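Local coordinates for protein sugar ABC transporter (PDB 4RXT) that binds arabinose and probably serves as the solute-binding component of a sugar ABC transporter, at residues P63-G77 against V87-F101. Sequence-based numbering, arbitrary orientation. Where two conformers were deposited one is given.
Sequences PAAIVISPTEFKALG and VPIIGIDSGADSKAF. With ARA (alpha-L-arabinopyranose), chain B.
Strands 66-68 and 89-92 join through four backbone hydrogen bonds in alternating directions: I66 N to P88 O, I90 N to I66 O, I68 N to I90 O and I92 N to I68 O. The I90 N to I66 O bond is almost straight (176° at the hydrogen), and the last, I92 N to I68 O, falls where the strands end. Beyond them D97 N reaches F73 O at 2.8 Å, tying the two loops together.

Apolar contacts line both faces of the pair. I68 CG2 presses on I89 CG2 at 3.6 Å, while I89 CD1 lies beside I66 CB and I66 CD1 meets V87 CG1 at 3.8 Å. On the other face the side chains of V67 and I92 cross at about a right angle, touching through V67 CG1 and I92 CG2.

This is a right-handed beta-alpha-beta crossover, helix 77-84 linking neighbouring strands of the parallel sheet in one lobe of a periplasmic binding protein. Characteristically of that fold, the sugar is met at the C-terminal strand ends: D93 follows strand 89-92 and its carboxylate accepts from arabinose O2 on OD1 and O3 on OD2, Y18 also bonding OD1.

Loop packing completes the contact. P70 sets CB against A96 CB, and its CD lies 3.1 Å from S94 O. F73 extends away from its own N (chi1 178°), which lays one ring face against the A96-D97 peptide; D97 N sits 3.7 Å above the ring centre. A water donates to P70 O and G95 O and accepts from S94 OG, which in turn accepts a bond from S146 N.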
loop_
_atom_site.group_PDB
_atom_site.type_symbol
_atom_site.label_atom_id
_atom_site.label_comp_id
_atom_site.label_asym_id
_atom_site.label_seq_id
_atom_site.Cartn_x
_atom_site.Cartn_y
_atom_site.Cartn_z
ATOM N N PRO A 63 21.417 -13.358 9.521
ATOM C CA PRO A 63 21.776 -12.492 8.402
ATOM C C PRO A 63 22.354 -11.166 8.894
ATOM O O PRO A 63 22.269 -10.863 10.093
ATOM C CB PRO A 63 20.417 -12.247 7.732
ATOM C CG PRO A 63 19.441 -12.240 8.874
ATOM C CD PRO A 63 19.959 -13.343 9.785
ATOM N N ALA A 64 22.908 -10.365 7.994
ATOM C CA ALA A 64 23.488 -9.065 8.402
ATOM C C ALA A 64 22.451 -8.018 8.767
ATOM O O ALA A 64 22.702 -7.098 9.564
ATOM C CB ALA A 64 24.392 -8.521 7.299
ATOM N N ALA A 65 21.295 -8.128 8.118
ATOM C CA ALA A 65 20.191 -7.238 8.379
ATOM C C ALA A 65 18.940 -7.858 7.739
ATOM O O ALA A 65 19.061 -8.802 6.954
ATOM C CB ALA A 65 20.480 -5.862 7.812
ATOM N N ILE A 66 17.782 -7.314 8.070
ATOM C CA ILE A 66 16.517 -7.722 7.480
ATOM C C ILE A 66 15.700 -6.489 7.119
ATOM O O ILE A 66 15.635 -5.522 7.904
ATOM C CB ILE A 66 15.683 -8.623 8.458
ATOM C CG1 ILE A 66 16.359 -9.991 8.653
ATOM C CG2 ILE A 66 14.238 -8.798 7.971
ATOM C CD1 ILE A 66 15.896 -10.737 9.892
ATOM N N VAL A 67 15.098 -6.540 5.931
ATOM C CA VAL A 67 14.101 -5.558 5.507
ATOM C C VAL A 67 12.744 -6.219 5.591
ATOM O O VAL A 67 12.552 -7.324 5.104
ATOM C CB VAL A 67 14.334 -5.045 4.068
ATOM C CG1 VAL A 67 13.234 -4.062 3.638
ATOM C CG2 VAL A 67 15.710 -4.402 3.962
ATOM N N ILE A 68 11.791 -5.557 6.227
ATOM C CA ILE A 68 10.447 -6.104 6.363
ATOM C C ILE A 68 9.359 -5.056 6.165
ATOM O O ILE A 68 9.507 -3.912 6.600
ATOM C CB ILE A 68 10.256 -6.827 7.727
ATOM C CG1 ILE A 68 8.892 -7.494 7.870
ATOM C CG2 ILE A 68 10.527 -5.899 8.921
ATOM C CD1 ILE A 68 8.805 -8.534 8.960
ATOM N N SER A 69 8.268 -5.495 5.521
ATOM C CA SER A 69 6.998 -4.740 5.478
ATOM C C SER A 69 6.033 -5.408 6.455
ATOM O O SER A 69 5.363 -6.331 6.089
ATOM C CB SER A 69 6.396 -4.715 4.058
ATOM O OG SER A 69 6.098 -6.029 3.658
ATOM N N PRO A 70 5.963 -4.900 7.702
ATOM C CA PRO A 70 5.116 -5.561 8.679
ATOM C C PRO A 70 3.661 -5.628 8.246
ATOM O O PRO A 70 3.051 -4.615 7.956
ATOM C CB PRO A 70 5.273 -4.712 9.940
ATOM C CG PRO A 70 6.537 -3.946 9.756
ATOM C CD PRO A 70 6.706 -3.763 8.268
ATOM N N THR A 71 3.084 -6.831 8.283
ATOM C CA THR A 71 1.766 -7.017 7.737
ATOM C C THR A 71 0.623 -6.502 8.609
ATOM O O THR A 71 -0.398 -6.071 8.112
ATOM C CB THR A 71 1.569 -8.459 7.248
ATOM O OG1 THR A 71 0.494 -8.475 6.296
ATOM C CG2 THR A 71 1.308 -9.385 8.414
ATOM N N GLU A 72 0.815 -6.501 9.931
ATOM C CA GLU A 72 -0.220 -6.069 10.865
ATOM C C GLU A 72 0.568 -5.282 11.936
ATOM O O GLU A 72 1.623 -5.727 12.401
ATOM C CB GLU A 72 -0.949 -7.317 11.442
ATOM C CG GLU A 72 -2.406 -7.149 11.910
ATOM C CD GLU A 72 -2.591 -6.778 13.386
ATOM O OE1 GLU A 72 -1.630 -6.754 14.160
ATOM O OE2 GLU A 72 -3.740 -6.500 13.777
ATOM N N PHE A 73 0.045 -4.114 12.319
ATOM C CA PHE A 73 0.747 -3.164 13.178
ATOM C C PHE A 73 1.044 -3.696 14.588
ATOM O O PHE A 73 2.190 -3.696 15.032
ATOM C CB PHE A 73 -0.079 -1.850 13.280
ATOM C CG PHE A 73 0.523 -0.816 14.167
ATOM C CD1 PHE A 73 1.450 0.072 13.689
ATOM C CD2 PHE A 73 0.139 -0.729 15.509
ATOM C CE1 PHE A 73 2.025 1.029 14.526
ATOM C CE2 PHE A 73 0.709 0.224 16.351
ATOM C CZ PHE A 73 1.650 1.110 15.860
ATOM N N LYS A 74 -0.003 -4.121 15.289
ATOM C CA LYS A 74 0.176 -4.582 16.662
ATOM C C LYS A 74 0.922 -5.914 16.708
ATOM O O LYS A 74 1.907 -6.072 17.431
ATOM C CB LYS A 74 -1.165 -4.710 17.414
ATOM C CG LYS A 74 -1.071 -4.869 18.937
ATOM C CD LYS A 74 -2.334 -4.294 19.585
ATOM C CE LYS A 74 -2.223 -4.087 21.091
ATOM N NZ LYS A 74 -3.532 -4.271 21.801
ATOM N N ALA A 75 0.493 -6.872 15.885
ATOM C CA ALA A 75 1.037 -8.252 15.979
ATOM C C ALA A 75 2.540 -8.372 15.650
ATOM O O ALA A 75 3.212 -9.293 16.089
ATOM C CB ALA A 75 0.253 -9.198 15.086
ATOM N N LEU A 76 3.048 -7.450 14.844
ATOM C CA LEU A 76 4.454 -7.475 14.459
ATOM C C LEU A 76 5.365 -6.705 15.423
ATOM O O LEU A 76 6.564 -6.777 15.309
ATOM C CB LEU A 76 4.655 -7.034 12.973
ATOM C CG LEU A 76 4.645 -8.145 11.896
ATOM C CD1 LEU A 76 5.882 -9.058 11.950
ATOM C CD2 LEU A 76 3.342 -8.934 11.971
ATOM N N GLY A 77 4.786 -5.985 16.380
ATOM C CA GLY A 77 5.589 -5.184 17.330
ATOM C C GLY A 77 6.615 -5.998 18.092
ATOM O O GLY A 77 7.834 -5.783 17.991
ATOM N N VAL A 87 19.554 -8.877 15.119
ATOM C CA VAL A 87 19.685 -8.456 13.718
ATOM C C VAL A 87 19.096 -7.043 13.535
ATOM O O VAL A 87 17.991 -6.788 14.000
ATOM C CB VAL A 87 18.900 -9.436 12.792
ATOM C CG1 VAL A 87 19.029 -9.053 11.324
ATOM C CG2 VAL A 87 19.382 -10.873 12.973
ATOM N N PRO A 88 19.813 -6.117 12.873
ATOM C CA PRO A 88 19.154 -4.834 12.577
ATOM C C PRO A 88 18.025 -4.978 11.568
ATOM O O PRO A 88 18.182 -5.662 10.534
ATOM C CB PRO A 88 20.253 -3.949 11.990
ATOM C CG PRO A 88 21.353 -4.850 11.672
ATOM C CD PRO A 88 21.182 -6.169 12.357
ATOM N N ILE A 89 16.940 -4.262 11.861
ATOM C CA ILE A 89 15.686 -4.375 11.109
ATOM C C ILE A 89 15.384 -3.035 10.492
ATOM O O ILE A 89 15.370 -2.015 11.156
ATOM C CB ILE A 89 14.495 -4.814 11.997
ATOM C CG1 ILE A 89 14.880 -6.005 12.904
ATOM C CG2 ILE A 89 13.236 -5.078 11.157
ATOM C CD1 ILE A 89 15.246 -7.269 12.162
ATOM N N ILE A 90 15.190 -3.054 9.175
ATOM C CA ILE A 90 14.801 -1.889 8.408
ATOM C C ILE A 90 13.350 -2.127 7.977
ATOM O O ILE A 90 13.018 -3.176 7.386
ATOM C CB ILE A 90 15.742 -1.687 7.191
ATOM C CG1 ILE A 90 17.111 -1.096 7.627
ATOM C CG2 ILE A 90 15.082 -0.817 6.135
ATOM C CD1 ILE A 90 17.919 -1.970 8.588
ATOM N N GLY A 91 12.480 -1.164 8.275
ATOM C CA GLY A 91 11.063 -1.271 7.894
ATOM C C GLY A 91 10.722 -0.550 6.611
ATOM O O GLY A 91 11.332 0.469 6.258
ATOM N N ILE A 92 9.742 -1.117 5.903
ATOM C CA ILE A 92 9.167 -0.448 4.733
ATOM C C ILE A 92 7.631 -0.512 4.766
ATOM O O ILE A 92 7.028 -1.415 5.378
ATOM C CB ILE A 92 9.721 -0.987 3.390
ATOM C CG1 ILE A 92 9.397 -2.462 3.194
ATOM C CG2 ILE A 92 11.221 -0.735 3.295
ATOM C CD1 ILE A 92 9.610 -2.935 1.757
ATOM N N ASP A 93 7.020 0.473 4.108
ATOM C CA ASP A 93 5.600 0.432 3.686
ATOM C C ASP A 93 4.520 0.640 4.750
ATOM O O ASP A 93 3.546 1.324 4.470
ATOM C CB ASP A 93 5.317 -0.817 2.825
ATOM C CG ASP A 93 3.875 -0.867 2.329
ATOM O OD1 ASP A 93 3.599 -0.221 1.291
ATOM O OD2 ASP A 93 3.038 -1.512 3.004
ATOM N N SER A 94 4.662 0.009 5.919
ATOM C CA SER A 94 3.532 -0.172 6.816
ATOM C C SER A 94 4.102 -0.365 8.210
ATOM O O SER A 94 4.987 -1.163 8.406
ATOM C CB SER A 94 2.715 -1.411 6.380
ATOM O OG SER A 94 1.481 -1.539 7.060
ATOM N N GLY A 95 3.607 0.394 9.175
ATOM C CA GLY A 95 4.236 0.439 10.497
ATOM C C GLY A 95 3.968 -0.761 11.382
ATOM O O GLY A 95 3.093 -1.582 11.111
ATOM N N ALA A 96 4.769 -0.849 12.441
ATOM C CA ALA A 96 4.556 -1.849 13.475
ATOM C C ALA A 96 4.741 -1.190 14.835
ATOM O O ALA A 96 5.431 -0.146 14.993
ATOM C CB ALA A 96 5.484 -3.060 13.325
ATOM N N ASP A 97 4.163 -1.832 15.824
ATOM C CA ASP A 97 4.271 -1.359 17.234
ATOM C C ASP A 97 5.650 -1.671 17.878
ATOM O O ASP A 97 5.752 -2.424 18.856
ATOM C CB ASP A 97 3.144 -1.975 18.066
ATOM C CG ASP A 97 2.965 -1.300 19.412
ATOM O OD1 ASP A 97 3.370 -0.124 19.581
ATOM O OD2 ASP A 97 2.397 -1.963 20.298
ATOM N N SER A 98 6.695 -1.086 17.295
ATOM C CA SER A 98 8.069 -1.268 17.719
ATOM C C SER A 98 8.855 -0.019 17.361
ATOM O O SER A 98 8.708 0.541 16.293
ATOM C CB SER A 98 8.719 -2.473 17.046
ATOM O OG SER A 98 10.108 -2.552 17.394
ATOM N N LYS A 99 9.724 0.376 18.280
ATOM C CA LYS A 99 10.666 1.490 18.056
ATOM C C LYS A 99 12.061 0.950 17.695
ATOM O O LYS A 99 13.050 1.695 17.657
ATOM C CB LYS A 99 10.760 2.426 19.299
ATOM C CG LYS A 99 9.482 3.161 19.644
ATOM C CD LYS A 99 9.097 4.161 18.559
ATOM C CE LYS A 99 7.627 4.572 18.654
ATOM N NZ LYS A 99 7.054 4.846 17.306
ATOM N N ALA A 100 12.130 -0.335 17.380
ATOM C CA ALA A 100 13.431 -0.992 17.233
ATOM C C ALA A 100 14.022 -0.856 15.857
ATOM O O ALA A 100 15.204 -1.166 15.670
ATOM C CB ALA A 100 13.341 -2.457 17.594
ATOM N N PHE A 101 13.220 -0.369 14.911
ATOM C CA PHE A 101 13.686 -0.219 13.530
ATOM C C PHE A 101 14.854 0.775 13.423
ATOM O O PHE A 101 14.864 1.783 14.078
ATOM C CB PHE A 101 12.570 0.298 12.626
ATOM C CG PHE A 101 11.402 -0.642 12.448
ATOM C CD1 PHE A 101 11.471 -1.728 11.601
ATOM C CD2 PHE A 101 10.211 -0.430 13.176
ATOM C CE1 PHE A 101 10.376 -2.534 11.401
ATOM C CE2 PHE A 101 9.126 -1.257 12.996
ATOM C CZ PHE A 101 9.224 -2.325 12.129
HETATM C C1 ARA B . -0.220 -1.409 -0.930
HETATM C C2 ARA B . 0.052 -1.052 0.544
HETATM C C3 ARA B . 0.431 -2.310 1.306
HETATM C C4 ARA B . -0.602 -3.431 1.097
HETATM C C5 ARA B . -1.496 -3.142 -0.034
HETATM O O1 ARA B . -1.043 -0.268 -1.135
HETATM O O2 ARA B . 1.138 -0.112 0.650
HETATM O O3 ARA B . 0.640 -1.955 2.683
HETATM O O4 ARA B . -1.560 -3.513 2.154
HETATM O O5 ARA B . -0.848 -2.651 -1.220
HETATM O O HOH W 1 1.486 -2.854 9.470
#